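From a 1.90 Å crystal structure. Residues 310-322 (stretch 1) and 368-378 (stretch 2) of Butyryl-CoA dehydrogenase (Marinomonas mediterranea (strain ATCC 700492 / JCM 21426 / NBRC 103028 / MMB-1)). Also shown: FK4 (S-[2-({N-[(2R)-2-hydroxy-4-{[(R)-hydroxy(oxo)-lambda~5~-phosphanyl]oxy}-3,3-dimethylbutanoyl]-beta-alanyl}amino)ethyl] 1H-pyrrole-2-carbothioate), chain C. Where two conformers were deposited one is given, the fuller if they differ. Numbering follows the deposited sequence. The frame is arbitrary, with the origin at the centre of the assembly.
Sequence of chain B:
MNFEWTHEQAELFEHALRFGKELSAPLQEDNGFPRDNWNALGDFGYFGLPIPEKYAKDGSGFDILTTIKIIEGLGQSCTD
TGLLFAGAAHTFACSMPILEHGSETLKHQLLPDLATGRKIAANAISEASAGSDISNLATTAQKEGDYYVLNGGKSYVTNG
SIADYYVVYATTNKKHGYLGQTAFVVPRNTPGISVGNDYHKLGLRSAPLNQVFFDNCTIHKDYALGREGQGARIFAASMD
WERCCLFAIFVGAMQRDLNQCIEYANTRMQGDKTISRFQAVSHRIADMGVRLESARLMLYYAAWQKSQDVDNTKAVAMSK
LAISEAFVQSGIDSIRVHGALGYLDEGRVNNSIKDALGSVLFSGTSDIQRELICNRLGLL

Stretch 1, residues 310-322: VDNTKAVAMSKLA
Stretch 2 (368-378) IQRELICNRLG

Two helices of one chain, 313-322 and 368-377, pack nearly antiparallel: their N-to-C directions differ by 150° (signed crossing angle -150°) and their axes approach to 8.8 Å, burying 692 Å² in all. Both are regular α-helices with i to i+4 backbone bonds, such as Ala317 N to Thr313 O (2.8 Å) and Ile373 N to Gln369 O (2.8 Å). The register is set by two close CA pairs, Lys314 CA to Ile373 CA and Ala317 CA to Gln369 CA, each 5.2 Å apart; Ala317, its CB pointing toward the partner helix, presents a methyl in this close approach.

Gln369 covers the most surface. Its CB points toward stretch 1 and its side chain folds through m, m and a chi3 of -44°, laying OE1 3.4 Å from Ala317 CA and CB. OE1 is buried there without a polar partner, whereas NE2 is hydrogen-bonded elsewhere in the structure and lies 3.8 Å from Lys320 CE. The Gln369 CB also meets Leu321 CB at 4.1 Å.

Arg376, nearly as extensive, anchors the other end with chi angles m, m, t and -77°. Its NE donates to Asp311 OD2 (2.7 Å, 151°) in a salt bridge at the edge of the guanidinium, while Thr313 CB lies over one face. Asp311 (chi1 t) is also bonded through its other oxygen: OD1 accepts from Thr313 N (3.0 Å) and Thr313 OG1 (2.8 Å), so one carboxylate ties the start of the first helix to the second. The aliphatic base of Arg376 packs CB against Lys314 CB at 3.6 Å. Lys314 extends t, t, p, t, its CD 3.8 Å from Leu377 CD2, and its NZ donates to a water (2.9 Å from NZ to the water O) that in turn donates to Arg376 O (2.8 Å from the water O).

Between these ends Ile373 (m, t) is a knob in a hole formed by Lys314, Ala317, Met318 and Leu321. Its CB points sideways, but the side chain ends nearer the partner: CG1 lies 3.8 Å from Ala317 CB, CG2 3.7 Å from Met318 CE, and CD1 3.8 Å from Leu321 CD2. The CA-to-CB bond of Met318 points away, and its end comes back nearer through m, t, t. Leu321 (t, p) also places CD2 3.8 Å from Arg370 CG and over one face of that guanidinium.

Gly378 ends the second helix in a Schellman motif, phi/psi 94/12, with its N bonded to Asn375 O at 2.8 Å; a CB here would jam against the preceding carbonyl.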

# COMPACT_ATOMS: atom_id res chain seq x y z
N VAL B 310 -22.44 25.34 0.25
CA VAL B 310 -21.39 25.42 1.27
C VAL B 310 -20.11 25.28 0.43
O VAL B 310 -20.21 25.08 -0.79
CB VAL B 310 -21.54 24.30 2.33
CG1 VAL B 310 -22.81 24.53 3.17
CG2 VAL B 310 -21.56 22.91 1.68
N ASP B 311 -18.93 25.43 1.01
CA ASP B 311 -17.74 25.23 0.18
C ASP B 311 -17.70 23.69 0.06
O ASP B 311 -17.52 23.02 1.08
CB ASP B 311 -16.47 25.76 0.85
CG ASP B 311 -15.23 25.54 -0.00
OD1 ASP B 311 -15.35 24.85 -1.04
OD2 ASP B 311 -14.14 26.05 0.34
N ASN B 312 -17.96 23.15 -1.13
CA ASN B 312 -17.87 21.68 -1.33
C ASN B 312 -16.58 21.21 -1.97
O ASN B 312 -16.53 20.10 -2.45
CB ASN B 312 -19.02 21.20 -2.18
CG ASN B 312 -19.07 21.95 -3.49
OD1 ASN B 312 -19.75 22.99 -3.60
ND2 ASN B 312 -18.34 21.48 -4.46
N THR B 313 -15.55 22.03 -1.99
CA THR B 313 -14.34 21.75 -2.70
C THR B 313 -13.61 20.54 -2.10
O THR B 313 -13.08 19.69 -2.85
CB THR B 313 -13.40 22.98 -2.70
OG1 THR B 313 -14.04 24.02 -3.43
CG2 THR B 313 -12.08 22.67 -3.39
N LYS B 314 -13.54 20.48 -0.75
CA LYS B 314 -12.88 19.32 -0.10
C LYS B 314 -13.52 18.00 -0.51
O LYS B 314 -12.81 17.09 -0.93
CB LYS B 314 -12.94 19.46 1.43
CG LYS B 314 -12.09 18.41 2.20
CD LYS B 314 -12.15 18.72 3.70
CE LYS B 314 -13.54 18.34 4.23
NZ LYS B 314 -13.51 18.61 5.67
N ALA B 315 -14.86 17.92 -0.44
CA ALA B 315 -15.56 16.69 -0.79
C ALA B 315 -15.33 16.32 -2.24
O ALA B 315 -15.24 15.11 -2.58
CB ALA B 315 -17.05 16.80 -0.53
N VAL B 316 -15.32 17.33 -3.12
CA VAL B 316 -15.11 17.07 -4.56
C VAL B 316 -13.68 16.60 -4.83
O VAL B 316 -13.45 15.64 -5.60
CB VAL B 316 -15.51 18.32 -5.43
CG1 VAL B 316 -14.98 18.17 -6.87
CG2 VAL B 316 -17.03 18.44 -5.46
N ALA B 317 -12.71 17.25 -4.22
CA ALA B 317 -11.35 16.82 -4.42
C ALA B 317 -11.15 15.37 -3.84
O ALA B 317 -10.44 14.57 -4.44
CB ALA B 317 -10.38 17.79 -3.75
N MET B 318 -11.74 15.08 -2.66
CA MET B 318 -11.62 13.72 -2.11
C MET B 318 -12.24 12.70 -3.07
O MET B 318 -11.68 11.61 -3.27
CB MET B 318 -12.27 13.64 -0.73
CG MET B 318 -11.48 14.42 0.33
SD MET B 318 -12.23 14.01 1.93
CE MET B 318 -10.94 14.75 2.96
N SER B 319 -13.39 13.01 -3.65
CA SER B 319 -14.07 12.10 -4.54
C SER B 319 -13.29 11.86 -5.79
O SER B 319 -13.12 10.68 -6.23
CB SER B 319 -15.44 12.68 -4.86
OG SER B 319 -16.14 11.87 -5.78
N LYS B 320 -12.78 12.96 -6.40
CA LYS B 320 -11.98 12.85 -7.65
C LYS B 320 -10.77 11.93 -7.36
O LYS B 320 -10.43 11.02 -8.16
CB LYS B 320 -11.44 14.26 -8.04
CG LYS B 320 -10.85 14.35 -9.45
CD LYS B 320 -9.47 13.74 -9.62
CE LYS B 320 -8.80 14.27 -10.88
NZ LYS B 320 -7.44 13.69 -11.19
N LEU B 321 -10.08 12.22 -6.26
CA LEU B 321 -8.89 11.44 -5.87
C LEU B 321 -9.27 9.96 -5.64
O LEU B 321 -8.64 9.07 -6.20
CB LEU B 321 -8.29 12.03 -4.59
CG LEU B 321 -7.06 11.34 -4.00
CD1 LEU B 321 -5.93 11.40 -5.02
CD2 LEU B 321 -6.69 12.03 -2.64
N ALA B 322 -10.28 9.71 -4.83
CA ALA B 322 -10.62 8.34 -4.45
C ALA B 322 -11.07 7.57 -5.70
O ALA B 322 -10.69 6.40 -5.87
CB ALA B 322 -11.71 8.32 -3.39
N ILE B 368 -2.33 17.36 -6.79
CA ILE B 368 -3.05 18.63 -6.68
C ILE B 368 -4.33 18.48 -5.88
O ILE B 368 -4.70 19.32 -5.05
CB ILE B 368 -3.35 19.18 -8.10
CG1 ILE B 368 -2.08 19.69 -8.76
CG2 ILE B 368 -4.49 20.21 -8.14
CD1 ILE B 368 -1.04 20.39 -7.91
N GLN B 369 -5.02 17.35 -6.08
CA GLN B 369 -6.20 17.09 -5.22
C GLN B 369 -5.78 17.10 -3.74
O GLN B 369 -6.53 17.61 -2.90
CB GLN B 369 -6.91 15.74 -5.57
CG GLN B 369 -7.31 15.60 -7.05
CD GLN B 369 -8.18 16.80 -7.56
OE1 GLN B 369 -9.12 17.26 -6.90
NE2 GLN B 369 -7.86 17.26 -8.74
N ARG B 370 -4.65 16.50 -3.41
CA ARG B 370 -4.24 16.51 -2.00
C ARG B 370 -3.86 17.93 -1.55
O ARG B 370 -4.15 18.28 -0.41
CB ARG B 370 -3.08 15.57 -1.74
CG ARG B 370 -3.61 14.09 -1.87
CD ARG B 370 -2.50 13.15 -1.31
NE ARG B 370 -2.93 11.74 -1.54
CZ ARG B 370 -2.63 10.99 -2.62
NH1 ARG B 370 -1.89 11.48 -3.62
NH2 ARG B 370 -3.13 9.74 -2.71
N GLU B 371 -3.25 18.71 -2.44
CA GLU B 371 -3.06 20.14 -2.12
C GLU B 371 -4.36 20.83 -1.76
O GLU B 371 -4.41 21.56 -0.75
CB GLU B 371 -2.33 20.90 -3.24
CG GLU B 371 -0.89 20.53 -3.30
CD GLU B 371 -0.12 21.02 -2.09
OE1 GLU B 371 0.19 22.21 -1.99
OE2 GLU B 371 0.18 20.23 -1.20
N LEU B 372 -5.39 20.63 -2.56
CA LEU B 372 -6.68 21.21 -2.26
C LEU B 372 -7.29 20.67 -0.99
O LEU B 372 -7.85 21.41 -0.19
CB LEU B 372 -7.67 20.92 -3.40
CG LEU B 372 -7.26 21.74 -4.64
CD1 LEU B 372 -7.78 21.07 -5.94
CD2 LEU B 372 -7.82 23.15 -4.42
N ILE B 373 -7.24 19.35 -0.81
CA ILE B 373 -7.76 18.80 0.46
C ILE B 373 -7.04 19.43 1.68
O ILE B 373 -7.73 19.82 2.64
CB ILE B 373 -7.59 17.24 0.45
CG1 ILE B 373 -8.53 16.63 -0.63
CG2 ILE B 373 -7.93 16.65 1.83
CD1 ILE B 373 -8.06 15.24 -1.14
N CYS B 374 -5.72 19.48 1.66
CA CYS B 374 -4.91 20.02 2.75
C CYS B 374 -5.34 21.47 3.03
O CYS B 374 -5.57 21.83 4.19
CB CYS B 374 -3.43 20.07 2.37
SG CYS B 374 -2.71 18.40 2.35
N ASN B 375 -5.54 22.23 1.95
CA ASN B 375 -5.98 23.61 2.11
C ASN B 375 -7.36 23.69 2.79
O ASN B 375 -7.52 24.45 3.78
CB ASN B 375 -5.97 24.32 0.74
CG ASN B 375 -6.53 25.74 0.82
OD1 ASN B 375 -7.70 25.94 0.55
ND2 ASN B 375 -5.71 26.69 1.27
N ARG B 376 -8.34 22.90 2.32
CA ARG B 376 -9.64 22.88 2.94
C ARG B 376 -9.66 22.30 4.35
O ARG B 376 -10.57 22.59 5.11
CB ARG B 376 -10.70 22.19 2.05
CG ARG B 376 -10.96 22.88 0.73
CD ARG B 376 -11.23 24.40 0.94
NE ARG B 376 -11.72 25.07 -0.28
CZ ARG B 376 -11.01 25.44 -1.35
NH1 ARG B 376 -9.69 25.22 -1.45
NH2 ARG B 376 -11.65 26.06 -2.36
N LEU B 377 -8.66 21.50 4.71
CA LEU B 377 -8.54 21.05 6.10
C LEU B 377 -7.97 22.16 6.97
O LEU B 377 -7.97 22.05 8.20
CB LEU B 377 -7.63 19.80 6.19
CG LEU B 377 -8.20 18.51 5.56
CD1 LEU B 377 -7.12 17.39 5.67
CD2 LEU B 377 -9.44 18.02 6.31
N GLY B 378 -7.44 23.22 6.34
CA GLY B 378 -6.90 24.35 7.10
C GLY B 378 -5.41 24.25 7.34
O GLY B 378 -4.87 25.02 8.16
O01 FK4 C . -9.00 26.58 -6.31
P02 FK4 C . -7.90 27.49 -6.95
O03 FK4 C . -6.72 26.76 -7.68
C04 FK4 C . -6.23 25.56 -7.15
C05 FK4 C . -4.80 25.25 -7.47
C06 FK4 C . -4.47 23.87 -6.85
C07 FK4 C . -3.93 26.38 -6.86
C08 FK4 C . -4.54 25.26 -9.00
O09 FK4 C . -3.17 25.31 -9.33
C10 FK4 C . -5.25 24.11 -9.75
N11 FK4 C . -4.32 23.23 -10.45
C12 FK4 C . -4.87 22.12 -11.15
C13 FK4 C . -5.17 22.46 -12.62
C14 FK4 C . -6.24 21.62 -13.19
N15 FK4 C . -6.09 21.51 -14.58
C16 FK4 C . -7.10 20.79 -15.35
C17 FK4 C . -7.21 21.33 -16.79
S18 FK4 C . -8.71 20.84 -17.60
C19 FK4 C . -8.58 19.06 -17.62
C20 FK4 C . -9.71 18.62 -18.47
C21 FK4 C . -9.93 17.38 -19.02
C22 FK4 C . -11.15 17.49 -19.71
C23 FK4 C . -11.64 18.81 -19.57
N24 FK4 C . -10.78 19.52 -18.81
O25 FK4 C . -7.46 18.52 -17.42
O26 FK4 C . -7.16 21.12 -12.55
O27 FK4 C . -6.50 23.87 -9.73
O28 FK4 C . -8.57 28.38 -7.94
O HOH W 1 -12.10 20.94 6.76